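Local structure of Serine/threonine protein kinase (Mycobacterium tuberculosis, 4ESQ) at residues L10-L15 and Q88-A92; A53-S57 and V167-A171; P139-D145 and C155-V161. The protein is probably a membrane-bound serine/threonine kinase that phosphorylates proteins with ATP, and this chain is its extracellular sensor domain. One frame throughout, in Å; residues are numbered along the deposited sequence.

Contact 1: residues L10-L15 and Q88-A92; sequences LSALLL and QAVVA
The segment Leu-10 to Leu-15 turns over one side of strand 84-92. Residues 10-13 have helical backbone angles, and Leu-13 N bonds to Leu-10 O at 2.9 Å. Leu-14 (psi 163°) and Leu-15 (psi 141°) are extended. Leu-10 CA lies 6.5 Å from Val-90 CA, and Leu-14 CA lies 7.0 Å from Gln-88 CA. Gln-88, with chi1 p and chi2 t, presents its amide to the backbone of Leu-15: Leu-15 N to Gln-88 OE1 is 2.8 Å, and Gln-88 NE2 to Leu-15 O is 3.1 Å, both hydrogen bonds. The side chain thus pairs with both polar backbone atoms of one residue. The contact packs the lead-in to helix 17-24 on the sheet face that also carries helix 179-192, in a PknH-like extracellular domain. The apolar part centres on Val-90. Val-90 CG2 is 3.8 Å from Leu-10 CD2 and 3.9 Å from Leu-14 CD2. Val-90 CG1 is 4.2 Å from Leu-13 CB. Leu-10 CD1 reaches Ala-92 CB at 3.9 Å. These leucines are all mt.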
loop_
_atom_site.group_PDB
_atom_site.type_symbol
_atom_site.label_atom_id
_atom_site.label_comp_id
_atom_site.label_asym_id
_atom_site.label_seq_id
_atom_site.Cartn_x
_atom_site.Cartn_y
_atom_site.Cartn_z
ATOM N N LEU A 10 -15.942 -1.432 3.792
ATOM C CA LEU A 10 -14.569 -1.283 3.337
ATOM C C LEU A 10 -14.382 -1.680 1.871
ATOM O O LEU A 10 -13.712 -0.970 1.129
ATOM C CB LEU A 10 -13.598 -2.062 4.230
ATOM C CG LEU A 10 -13.317 -1.486 5.623
ATOM C CD1 LEU A 10 -12.378 -2.410 6.423
ATOM C CD2 LEU A 10 -12.720 -0.095 5.524
ATOM N N SER A 11 -14.990 -2.787 1.450
ATOM C CA SER A 11 -14.769 -3.267 0.082
ATOM C C SER A 11 -15.265 -2.265 -0.959
ATOM O O SER A 11 -14.740 -2.206 -2.081
ATOM C CB SER A 11 -15.406 -4.642 -0.144
ATOM O OG SER A 11 -16.815 -4.557 -0.227
ATOM N N ALA A 12 -16.266 -1.475 -0.583
ATOM C CA ALA A 12 -16.829 -0.470 -1.488
ATOM C C ALA A 12 -15.874 0.701 -1.719
ATOM O O ALA A 12 -16.114 1.533 -2.599
ATOM C CB ALA A 12 -18.163 0.034 -0.958
ATOM N N LEU A 13 -14.790 0.761 -0.942
ATOM C CA LEU A 13 -13.809 1.850 -1.070
ATOM C C LEU A 13 -12.675 1.554 -2.056
ATOM O O LEU A 13 -11.964 2.467 -2.497
ATOM C CB LEU A 13 -13.208 2.195 0.297
ATOM C CG LEU A 13 -14.203 2.473 1.419
ATOM C CD1 LEU A 13 -13.451 2.701 2.715
ATOM C CD2 LEU A 13 -15.080 3.675 1.087
ATOM N N LEU A 14 -12.492 0.288 -2.405
ATOM C CA LEU A 14 -11.415 -0.078 -3.309
ATOM C C LEU A 14 -11.732 0.343 -4.741
ATOM O O LEU A 14 -12.885 0.629 -5.079
ATOM C CB LEU A 14 -11.128 -1.581 -3.234
ATOM C CG LEU A 14 -10.722 -2.101 -1.849
ATOM C CD1 LEU A 14 -10.443 -3.592 -1.909
ATOM C CD2 LEU A 14 -9.511 -1.352 -1.292
ATOM N N LEU A 15 -10.707 0.382 -5.583
ATOM C CA LEU A 15 -10.912 0.743 -6.975
ATOM C C LEU A 15 -11.361 -0.479 -7.758
ATOM O O LEU A 15 -10.904 -1.591 -7.511
ATOM C CB LEU A 15 -9.629 1.333 -7.562
ATOM C CG LEU A 15 -9.153 2.611 -6.870
ATOM C CD1 LEU A 15 -8.091 3.280 -7.717
ATOM C CD2 LEU A 15 -10.329 3.547 -6.631
ATOM N N GLN A 88 -3.974 -2.904 -3.221
ATOM C CA GLN A 88 -4.698 -1.793 -2.611
ATOM C C GLN A 88 -5.467 -2.306 -1.416
ATOM O O GLN A 88 -6.101 -3.351 -1.485
ATOM C CB GLN A 88 -5.663 -1.136 -3.609
ATOM C CG GLN A 88 -6.501 -2.126 -4.404
ATOM C CD GLN A 88 -7.688 -1.464 -5.097
ATOM O OE1 GLN A 88 -8.111 -0.368 -4.736
ATOM N NE2 GLN A 88 -8.246 -2.153 -6.074
ATOM N N ALA A 89 -5.399 -1.573 -0.313
ATOM C CA ALA A 89 -6.095 -1.983 0.897
ATOM C C ALA A 89 -6.604 -0.781 1.669
ATOM O O ALA A 89 -6.007 0.299 1.633
ATOM C CB ALA A 89 -5.173 -2.803 1.778
ATOM N N VAL A 90 -7.715 -0.990 2.372
ATOM C CA VAL A 90 -8.232 -0.012 3.318
ATOM C C VAL A 90 -8.363 -0.663 4.685
ATOM O O VAL A 90 -8.736 -1.835 4.811
ATOM C CB VAL A 90 -9.572 0.567 2.870
ATOM C CG1 VAL A 90 -9.341 1.551 1.727
ATOM C CG2 VAL A 90 -10.514 -0.553 2.432
ATOM N N VAL A 91 -8.050 0.105 5.715
ATOM C CA VAL A 91 -8.004 -0.440 7.060
ATOM C C VAL A 91 -8.858 0.439 7.963
ATOM O O VAL A 91 -8.647 1.655 8.025
ATOM C CB VAL A 91 -6.560 -0.498 7.593
ATOM C CG1 VAL A 91 -6.539 -1.094 8.996
ATOM C CG2 VAL A 91 -5.658 -1.307 6.637
ATOM N N ALA A 92 -9.826 -0.169 8.641
ATOM C CA ALA A 92 -10.718 0.573 9.531
ATOM C C ALA A 92 -10.142 0.627 10.932
ATOM O O ALA A 92 -9.560 -0.342 11.409
ATOM C CB ALA A 92 -12.095 -0.063 9.565
#

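Contact 2: residues A53-S57 and V167-A171; sequences ALYTS and VDVNA
Thr-56, Asp-168 and Asn-170 carry most of this contact, which lies near the centre of the domain. Residues 53-54 belong to the short, weakly bonded helix 51-54. Tyr-55 and Thr-56 are extended, and Ser-57 turns with positive phi and psi (54°/37°). Residues 167-171 are a regular strand. From Leu-54 to Ser-57 the chain runs at 136° to the direction from Asp-168 to Asn-170. The closest CA pair is Thr-56 with Asp-168, at 5.7 Å.

Thr-56 has chi1 p and points its CB toward the strand. Thr-56 CG2 lies 3.6 Å from Asn-170 CB and 3.5 Å from Asn-170 N. Thr-56 CB is 3.6 Å from Asp-168 CG. Thr-56 OG1 and Ser-57 OG share a hydrogen bond of 2.9 Å.

Asp-168 is chi1 t. Asp-168 OD2 accepts a hydrogen bond from Ser-57 N at 3.2 Å. The same oxygen bonds to Tyr-62, and OD1 forms a salt bridge with Arg-157.

Asn-170, also chi1 t, uses a water. Asn-170 ND2 donates to water 1 at 3.2 Å, and Thr-56 N donates to that water at 3.3 Å.

The arrangement is a loop laid on a central strand of the antiparallel sheet, on the face opposite helix 179-192. Val-169 points from the strand toward that helix. The loop makes no beta bridge here. Instead, Asp-168 OD2 takes up the Ser-57 NH directly, while a water links the Thr-56 NH to Asn-170. The buried carboxylate is shared with Tyr-62 and Arg-157.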
loop_
_atom_site.group_PDB
_atom_site.type_symbol
_atom_site.label_atom_id
_atom_site.label_comp_id
_atom_site.label_asym_id
_atom_site.label_seq_id
_atom_site.Cartn_x
_atom_site.Cartn_y
_atom_site.Cartn_z
ATOM N N ALA A 53 7.420 -0.021 4.729
ATOM C CA ALA A 53 7.799 0.844 3.622
ATOM C C ALA A 53 7.869 0.058 2.317
ATOM O O ALA A 53 7.873 0.642 1.238
ATOM C CB ALA A 53 9.121 1.529 3.909
ATOM N N LEU A 54 7.931 -1.267 2.418
ATOM C CA LEU A 54 7.955 -2.133 1.235
ATOM C C LEU A 54 6.585 -2.683 0.843
ATOM O O LEU A 54 6.278 -2.803 -0.349
ATOM C CB LEU A 54 8.879 -3.331 1.471
ATOM C CG LEU A 54 10.366 -2.980 1.552
ATOM C CD1 LEU A 54 11.173 -4.102 2.176
ATOM C CD2 LEU A 54 10.894 -2.612 0.175
ATOM N N TYR A 55 5.792 -3.057 1.841
ATOM C CA TYR A 55 4.558 -3.812 1.613
ATOM C C TYR A 55 3.365 -3.263 2.395
ATOM O O TYR A 55 3.518 -2.770 3.518
ATOM C CB TYR A 55 4.755 -5.269 2.037
ATOM C CG TYR A 55 6.006 -5.929 1.497
ATOM C CD1 TYR A 55 6.219 -6.035 0.127
ATOM C CD2 TYR A 55 6.967 -6.455 2.356
ATOM C CE1 TYR A 55 7.360 -6.648 -0.377
ATOM C CE2 TYR A 55 8.118 -7.071 1.859
ATOM C CZ TYR A 55 8.302 -7.163 0.491
ATOM O OH TYR A 55 9.432 -7.761 -0.018
ATOM N N THR A 56 2.174 -3.360 1.805
ATOM C CA THR A 56 0.956 -2.967 2.502
ATOM C C THR A 56 0.478 -4.096 3.397
ATOM O O THR A 56 0.916 -5.241 3.255
ATOM C CB THR A 56 -0.194 -2.667 1.521
ATOM O OG1 THR A 56 -0.845 -3.892 1.157
ATOM C CG2 THR A 56 0.327 -2.003 0.275
ATOM N N SER A 57 -0.417 -3.760 4.323
ATOM C CA SER A 57 -1.166 -4.762 5.083
ATOM C C SER A 57 -0.336 -5.820 5.810
ATOM O O SER A 57 -0.747 -6.974 5.896
ATOM C CB SER A 57 -2.154 -5.484 4.154
ATOM O OG SER A 57 -2.774 -4.595 3.236
ATOM N N VAL A 167 -5.596 4.236 4.090
ATOM C CA VAL A 167 -5.520 3.763 2.719
ATOM C C VAL A 167 -4.071 3.344 2.506
ATOM O O VAL A 167 -3.159 4.121 2.772
ATOM C CB VAL A 167 -5.914 4.889 1.762
ATOM C CG1 VAL A 167 -5.814 4.439 0.308
ATOM C CG2 VAL A 167 -7.329 5.344 2.084
ATOM N N ASP A 168 -3.856 2.111 2.052
ATOM C CA ASP A 168 -2.512 1.538 2.024
ATOM C C ASP A 168 -2.294 0.868 0.679
ATOM O O ASP A 168 -2.891 -0.173 0.409
ATOM C CB ASP A 168 -2.392 0.508 3.158
ATOM C CG ASP A 168 -0.957 0.199 3.542
ATOM O OD1 ASP A 168 -0.034 0.739 2.907
ATOM O OD2 ASP A 168 -0.760 -0.595 4.496
ATOM N N VAL A 169 -1.446 1.463 -0.157
ATOM C CA VAL A 169 -1.327 1.054 -1.563
ATOM C C VAL A 169 0.110 0.792 -2.025
ATOM O O VAL A 169 1.028 1.556 -1.718
ATOM C CB VAL A 169 -1.933 2.135 -2.476
ATOM C CG1 VAL A 169 -1.792 1.748 -3.949
ATOM C CG2 VAL A 169 -3.405 2.388 -2.110
ATOM N N ASN A 170 0.294 -0.285 -2.787
ATOM C CA ASN A 170 1.572 -0.577 -3.422
ATOM C C ASN A 170 1.302 -0.764 -4.897
ATOM O O ASN A 170 0.463 -1.594 -5.276
ATOM C CB ASN A 170 2.184 -1.850 -2.824
ATOM C CG ASN A 170 3.683 -1.967 -3.084
ATOM O OD1 ASN A 170 4.340 -1.000 -3.473
ATOM N ND2 ASN A 170 4.229 -3.149 -2.847
ATOM N N ALA A 171 1.950 0.041 -5.735
ATOM C CA ALA A 171 1.730 -0.041 -7.175
ATOM C C ALA A 171 3.073 -0.221 -7.869
ATOM O O ALA A 171 3.984 0.591 -7.681
ATOM C CB ALA A 171 1.021 1.214 -7.690
HETATM O O HOH W 1 2.393 -5.017 -1.026
#

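Contact 3: residues P139-D145 and C155-V161; sequences PTITVID and CQRAMSV
Strand 155-161 pairs antiparallel with strand 141-145 in a beta hairpin. Their axes approach to 4.6 Å, at 166°. Cys-155 opens the register opposite Asp-145, a hydrogen-bonded pair: Asp-145 N to Cys-155 O and Cys-155 N to Asp-145 O are both 2.8 Å. Cys-155, with chi1 m, forms a disulfide with Cys-172.

Gln-156 faces Ile-144 in a non-hydrogen-bonded pair. Gln-156 CG lies 3.8 Å from Ile-144 CG1. Gln-156 NE2 donates to water 2 at 3.2 Å, which lies 2.8 Å from Thr-142 OG1. Asn-178 and Gly-181 also bind the Gln-156 amide.

Arg-157 pairs with Val-143: Arg-157 N to Val-143 O is 2.8 Å, and Val-143 N to Arg-157 O is 3.0 Å. Three successive m rotamers carry its guanidinium away from the partner strand, to Gly-52 O, Val-169 O and the carboxylate of Asp-168.

Ala-158 CB meets Thr-142 CG2 at 3.7 Å, on the face that also bears Gln-156. Met-159 pairs with Ile-141. Met-159 N to Ile-141 O and Ile-141 N to Met-159 O are both 2.9 Å. Met-159 leads toward helix 96-111, beside Phe-102 and Ser-106.

Ser-160 OG bonds to Thr-140 OG1 at 2.7 Å. Val-161 CG1 then packs on Pro-139 CB at 3.7 Å; the peptide bond before Pro-139 is cis.

Backbone bonding thus sets the register, with a hydroxyl pair beyond the last bridge. Arg-157 and Cys-155 spend their functional groups on further parts of the domain, tying the hairpin to strand 165-173 by charge and disulfide.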
loop_
_atom_site.group_PDB
_atom_site.type_symbol
_atom_site.label_atom_id
_atom_site.label_comp_id
_atom_site.label_asym_id
_atom_site.label_seq_id
_atom_site.Cartn_x
_atom_site.Cartn_y
_atom_site.Cartn_z
ATOM N N PRO A 139 -2.391 14.499 4.461
ATOM C CA PRO A 139 -1.879 13.476 5.372
ATOM C C PRO A 139 -1.348 12.269 4.609
ATOM O O PRO A 139 -1.408 11.148 5.113
ATOM C CB PRO A 139 -3.136 13.068 6.130
ATOM C CG PRO A 139 -4.201 13.161 5.109
ATOM C CD PRO A 139 -3.824 14.300 4.180
ATOM N N THR A 140 -0.862 12.490 3.398
ATOM C CA THR A 140 -0.439 11.384 2.539
ATOM C C THR A 140 1.073 11.270 2.534
ATOM O O THR A 140 1.785 12.279 2.523
ATOM C CB THR A 140 -0.925 11.582 1.080
ATOM O OG1 THR A 140 -2.356 11.661 1.047
ATOM C CG2 THR A 140 -0.468 10.423 0.186
ATOM N N ILE A 141 1.569 10.040 2.547
ATOM C CA ILE A 141 2.988 9.804 2.335
ATOM C C ILE A 141 3.181 8.844 1.156
ATOM O O ILE A 141 2.386 7.927 0.954
ATOM C CB ILE A 141 3.671 9.224 3.591
ATOM C CG1 ILE A 141 2.930 7.975 4.061
ATOM C CG2 ILE A 141 3.761 10.280 4.705
ATOM C CD1 ILE A 141 3.572 7.300 5.263
ATOM N N THR A 142 4.239 9.056 0.379
ATOM C CA THR A 142 4.580 8.135 -0.699
ATOM C C THR A 142 6.083 7.919 -0.728
ATOM O O THR A 142 6.855 8.765 -0.275
ATOM C CB THR A 142 4.149 8.647 -2.094
ATOM O OG1 THR A 142 4.872 9.842 -2.415
ATOM C CG2 THR A 142 2.646 8.924 -2.144
ATOM N N VAL A 143 6.497 6.787 -1.270
ATOM C CA VAL A 143 7.914 6.536 -1.492
ATOM C C VAL A 143 8.047 5.516 -2.606
ATOM O O VAL A 143 7.239 4.591 -2.700
ATOM C CB VAL A 143 8.648 6.053 -0.200
ATOM C CG1 VAL A 143 8.144 4.678 0.231
ATOM C CG2 VAL A 143 10.170 6.021 -0.419
ATOM N N ILE A 144 9.048 5.704 -3.462
ATOM C CA ILE A 144 9.318 4.760 -4.537
ATOM C C ILE A 144 10.494 3.865 -4.166
ATOM O O ILE A 144 11.520 4.342 -3.692
ATOM C CB ILE A 144 9.593 5.503 -5.859
ATOM C CG1 ILE A 144 8.312 6.180 -6.347
ATOM C CG2 ILE A 144 10.101 4.548 -6.921
ATOM C CD1 ILE A 144 8.549 7.130 -7.490
ATOM N N ASP A 145 10.329 2.559 -4.343
ATOM C CA ASP A 145 11.438 1.641 -4.118
ATOM C C ASP A 145 11.764 0.907 -5.407
ATOM O O ASP A 145 10.884 0.608 -6.205
ATOM C CB ASP A 145 11.143 0.665 -2.985
ATOM C CG ASP A 145 9.734 0.164 -3.011
ATOM O OD1 ASP A 145 9.253 -0.167 -4.114
ATOM O OD2 ASP A 145 9.097 0.121 -1.935
ATOM N N CYS A 155 8.359 -0.023 -7.352
ATOM C CA CYS A 155 7.045 0.089 -6.718
ATOM C C CYS A 155 6.924 1.454 -6.084
ATOM O O CYS A 155 7.897 1.984 -5.557
ATOM C CB CYS A 155 6.855 -0.972 -5.638
ATOM S SG CYS A 155 6.837 -2.671 -6.224
ATOM N N GLN A 156 5.734 2.040 -6.141
ATOM C CA GLN A 156 5.461 3.193 -5.294
ATOM C C GLN A 156 4.517 2.786 -4.179
ATOM O O GLN A 156 3.470 2.169 -4.425
ATOM C CB GLN A 156 4.856 4.361 -6.069
ATOM C CG GLN A 156 4.722 5.623 -5.201
ATOM C CD GLN A 156 3.879 6.709 -5.841
ATOM O OE1 GLN A 156 2.861 6.422 -6.465
ATOM N NE2 GLN A 156 4.297 7.968 -5.680
ATOM N N ARG A 157 4.911 3.103 -2.949
ATOM C CA ARG A 157 4.040 2.934 -1.793
ATOM C C ARG A 157 3.308 4.249 -1.550
ATOM O O ARG A 157 3.895 5.329 -1.672
ATOM C CB ARG A 157 4.857 2.561 -0.549
ATOM C CG ARG A 157 5.425 1.139 -0.558
ATOM C CD ARG A 157 4.366 0.103 -0.215
ATOM N NE ARG A 157 4.042 0.047 1.211
ATOM C CZ ARG A 157 2.895 0.457 1.742
ATOM N NH1 ARG A 157 1.947 0.990 0.964
ATOM N NH2 ARG A 157 2.688 0.342 3.051
ATOM N N ALA A 158 2.026 4.171 -1.216
ATOM C CA ALA A 158 1.302 5.368 -0.799
ATOM C C ALA A 158 0.420 5.019 0.379
ATOM O O ALA A 158 -0.218 3.964 0.400
ATOM C CB ALA A 158 0.462 5.921 -1.935
ATOM N N MET A 159 0.388 5.904 1.365
ATOM C CA MET A 159 -0.523 5.737 2.487
ATOM C C MET A 159 -1.192 7.061 2.766
ATOM O O MET A 159 -0.554 8.114 2.713
ATOM C CB MET A 159 0.217 5.258 3.740
ATOM C CG MET A 159 -0.681 5.109 4.966
ATOM S SD MET A 159 0.200 4.440 6.398
ATOM C CE MET A 159 0.563 2.783 5.821
ATOM N N SER A 160 -2.483 7.004 3.049
ATOM C CA SER A 160 -3.211 8.201 3.445
ATOM C C SER A 160 -4.268 7.814 4.467
ATOM O O SER A 160 -4.415 6.638 4.826
ATOM C CB SER A 160 -3.848 8.882 2.229
ATOM O OG SER A 160 -4.163 10.251 2.506
ATOM N N VAL A 161 -5.003 8.810 4.943
ATOM C CA VAL A 161 -6.061 8.572 5.905
ATOM C C VAL A 161 -7.178 9.553 5.624
ATOM O O VAL A 161 -6.929 10.713 5.284
ATOM C CB VAL A 161 -5.560 8.728 7.352
ATOM C CG1 VAL A 161 -4.701 9.982 7.486
ATOM C CG2 VAL A 161 -6.729 8.752 8.339
HETATM O O HOH W 2 6.904 8.972 -4.200
#

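All three contacts reach one antiparallel sheet. Its strands 84-92, 165-173, 154-162 and 141-147 lie side by side in that order. Contact 2 is central, with its centre 12 Å from that of contact 1 and 7 Å from that of contact 3. Contacts 1 and 3 are 16 Å apart, centre to centre, and do not touch. Along the chain, contacts 1 and 2 alternate their segments, while contact 3 is nested inside the loop that contact 2 closes. Contact 1 touches contact 2 through Ala-89, and Arg-157 joins contact 3 to contact 2. The extracellular domain therefore brings its early loops onto a sheet completed by late strands.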